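Local coordinates for uncharacterized protein (Bacteroides uniformis, PDB 4K61) that is of unknown function but belongs to the PepSY-like family of putative beta-lactamase-inhibitor-like proteins, built here on an antiparallel sheet, at residues T57-E60 against E64-P67. Numbering follows the deposited sequence.
Sequences TDWE and EVPP
W59 lays one face of its indole against E64, and every side-chain contact between the two segments involves W59. At the start of the side chain, W59 CB sits 3.7 Å from E64 CB. One atom further on, W59 CG makes the closest approach, 3.3 Å to E64 CB. This methylene stands over the five-membered ring as a CH-pi contact, 3.5 Å from E64 CB to the W59 ring centroid and only 17° off the normal. W59 CD1 has E64 CG at 3.8 Å; with that CG anti to its own carbonyl carbon (chi1 -61°), it stays near the pyrrole part of the indole, and only CB and CG of the E64 side chain do the touching. The two segments flank a short turn that leads from strand 52-58 of the antiparallel sheet toward helix 67-75, with P66 at the N-cap position, and the indole packs against the chain as it heads into that helix. On the benzo part, W59 CE3 meets V65 CG1 at 3.8 Å, a purely apolar touch from a buried valine that also packs on V86 and V98. W59 CH2, at the far end of the ring, has the backbone O of E64 at 3.6 Å and P66 CD, reached obliquely, at 4.3 Å. Elsewhere around the indole, W88 of strand 82-90 stacks on W59, and F40 touches both W59 and E64.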
ATOM      1  N   THR A  57      -0.632  -3.832  -3.090  1.00 18.07           N
ATOM      2  CA  THR A  57       0.315  -4.645  -3.853  1.00 16.49           C
ATOM      3  C   THR A  57       1.608  -3.856  -4.020  1.00 18.23           C
ATOM      4  O   THR A  57       1.616  -2.697  -4.451  1.00 16.88           O
ATOM      5  CB  THR A  57      -0.277  -4.954  -5.234  1.00 19.17           C
ATOM      6  OG1 THR A  57      -1.525  -5.630  -5.059  1.00 17.57           O
ATOM      7  CG2 THR A  57       0.639  -5.803  -6.066  1.00 20.29           C
ATOM      8  N   ASP A  58       2.700  -4.481  -3.609  1.00 18.05           N
ATOM      9  CA  ASP A  58       4.007  -3.851  -3.632  1.00 20.95           C
ATOM     10  C   ASP A  58       4.575  -4.038  -5.004  1.00 20.06           C
ATOM     11  O   ASP A  58       5.134  -5.062  -5.337  1.00 23.72           O
ATOM     12  CB  ASP A  58       4.913  -4.462  -2.572  1.00 23.81           C
ATOM     13  CG  ASP A  58       6.243  -3.746  -2.451  1.00 31.40           C
ATOM     14  OD1 ASP A  58       6.511  -2.829  -3.243  1.00 30.93           O
ATOM     15  OD2 ASP A  58       7.033  -4.108  -1.552  1.00 34.10           O
ATOM     16  N   TRP A  59       4.411  -3.006  -5.810  1.00 20.48           N
ATOM     17  CA  TRP A  59       4.877  -3.023  -7.172  1.00 20.40           C
ATOM     18  C   TRP A  59       6.384  -2.866  -7.275  1.00 24.77           C
ATOM     19  O   TRP A  59       6.981  -3.302  -8.243  1.00 26.39           O
ATOM     20  CB  TRP A  59       4.189  -1.910  -7.956  1.00 19.88           C
ATOM     21  CG  TRP A  59       2.859  -2.270  -8.573  1.00 19.41           C
ATOM     22  CD1 TRP A  59       2.390  -3.524  -8.901  1.00 20.20           C
ATOM     23  CD2 TRP A  59       1.890  -1.358  -9.061  1.00 20.13           C
ATOM     24  NE1 TRP A  59       1.148  -3.428  -9.489  1.00 20.92           N
ATOM     25  CE2 TRP A  59       0.833  -2.114  -9.628  1.00 20.96           C
ATOM     26  CE3 TRP A  59       1.818   0.034  -9.105  1.00 20.42           C
ATOM     27  CZ2 TRP A  59      -0.297  -1.517 -10.195  1.00 21.80           C
ATOM     28  CZ3 TRP A  59       0.706   0.618  -9.619  1.00 21.71           C
ATOM     29  CH2 TRP A  59      -0.345  -0.152 -10.186  1.00 21.94           C
ATOM     30  N   GLU A  60       6.984  -2.243  -6.269  1.00 26.81           N
ATOM     31  CA  GLU A  60       8.419  -2.053  -6.128  1.00 34.16           C
ATOM     32  C   GLU A  60       9.024  -0.989  -7.052  1.00 41.50           C
ATOM     33  O   GLU A  60       9.787  -0.133  -6.576  1.00 48.38           O
ATOM     34  CB  GLU A  60       9.184  -3.374  -6.208  1.00 39.84           C
ATOM     35  CG  GLU A  60       9.162  -4.107  -4.889  1.00 49.06           C
ATOM     36  CD  GLU A  60       9.664  -5.524  -4.998  1.00 59.63           C
ATOM     37  OE1 GLU A  60      10.706  -5.738  -5.659  1.00 64.79           O
ATOM     38  OE2 GLU A  60       9.018  -6.413  -4.408  1.00 73.64           O
ATOM     39  N   GLU A  64       5.526  -0.594 -13.122  1.00 27.02           N
ATOM     40  CA  GLU A  64       4.183  -1.155 -12.956  1.00 25.93           C
ATOM     41  C   GLU A  64       3.052  -0.145 -12.958  1.00 23.60           C
ATOM     42  O   GLU A  64       1.889  -0.549 -13.030  1.00 23.78           O
ATOM     43  CB  GLU A  64       4.113  -1.939 -11.653  1.00 23.94           C
ATOM     44  CG  GLU A  64       5.077  -3.110 -11.571  1.00 25.17           C
ATOM     45  CD  GLU A  64       4.685  -4.264 -12.476  1.00 30.16           C
ATOM     46  OE1 GLU A  64       3.543  -4.310 -12.966  1.00 34.86           O
ATOM     47  OE2 GLU A  64       5.510  -5.163 -12.686  1.00 34.10           O
ATOM     48  N   VAL A  65       3.374   1.143 -12.945  1.00 22.66           N
ATOM     49  CA  VAL A  65       2.329   2.155 -12.814  1.00 22.95           C
ATOM     50  C   VAL A  65       1.731   2.510 -14.168  1.00 25.33           C
ATOM     51  O   VAL A  65       2.338   2.284 -15.205  1.00 27.97           O
ATOM     52  CB  VAL A  65       2.828   3.421 -12.062  1.00 21.38           C
ATOM     53  CG1 VAL A  65       3.499   3.052 -10.741  1.00 21.55           C
ATOM     54  CG2 VAL A  65       3.739   4.293 -12.912  1.00 24.21           C
ATOM     55  N   PRO A  66       0.498   3.033 -14.155  1.00 26.71           N
ATOM     56  CA  PRO A  66      -0.025   3.562 -15.393  1.00 27.96           C
ATOM     57  C   PRO A  66       0.877   4.653 -15.981  1.00 27.78           C
ATOM     58  O   PRO A  66       1.402   5.477 -15.241  1.00 27.13           O
ATOM     59  CB  PRO A  66      -1.384   4.138 -14.976  1.00 28.43           C
ATOM     60  CG  PRO A  66      -1.787   3.345 -13.762  1.00 26.03           C
ATOM     61  CD  PRO A  66      -0.466   3.127 -13.041  1.00 24.32           C
ATOM     62  N   PRO A  67       1.019   4.700 -17.320  1.00 30.44           N
ATOM     63  CA  PRO A  67       1.758   5.783 -17.959  1.00 32.34           C
ATOM     64  C   PRO A  67       1.397   7.193 -17.458  1.00 32.31           C
ATOM     65  O   PRO A  67       2.291   8.016 -17.253  1.00 32.44           O
ATOM     66  CB  PRO A  67       1.397   5.612 -19.447  1.00 35.81           C
ATOM     67  CG  PRO A  67       1.158   4.155 -19.594  1.00 35.99           C
ATOM     68  CD  PRO A  67       0.521   3.723 -18.301  1.00 33.04           C
TER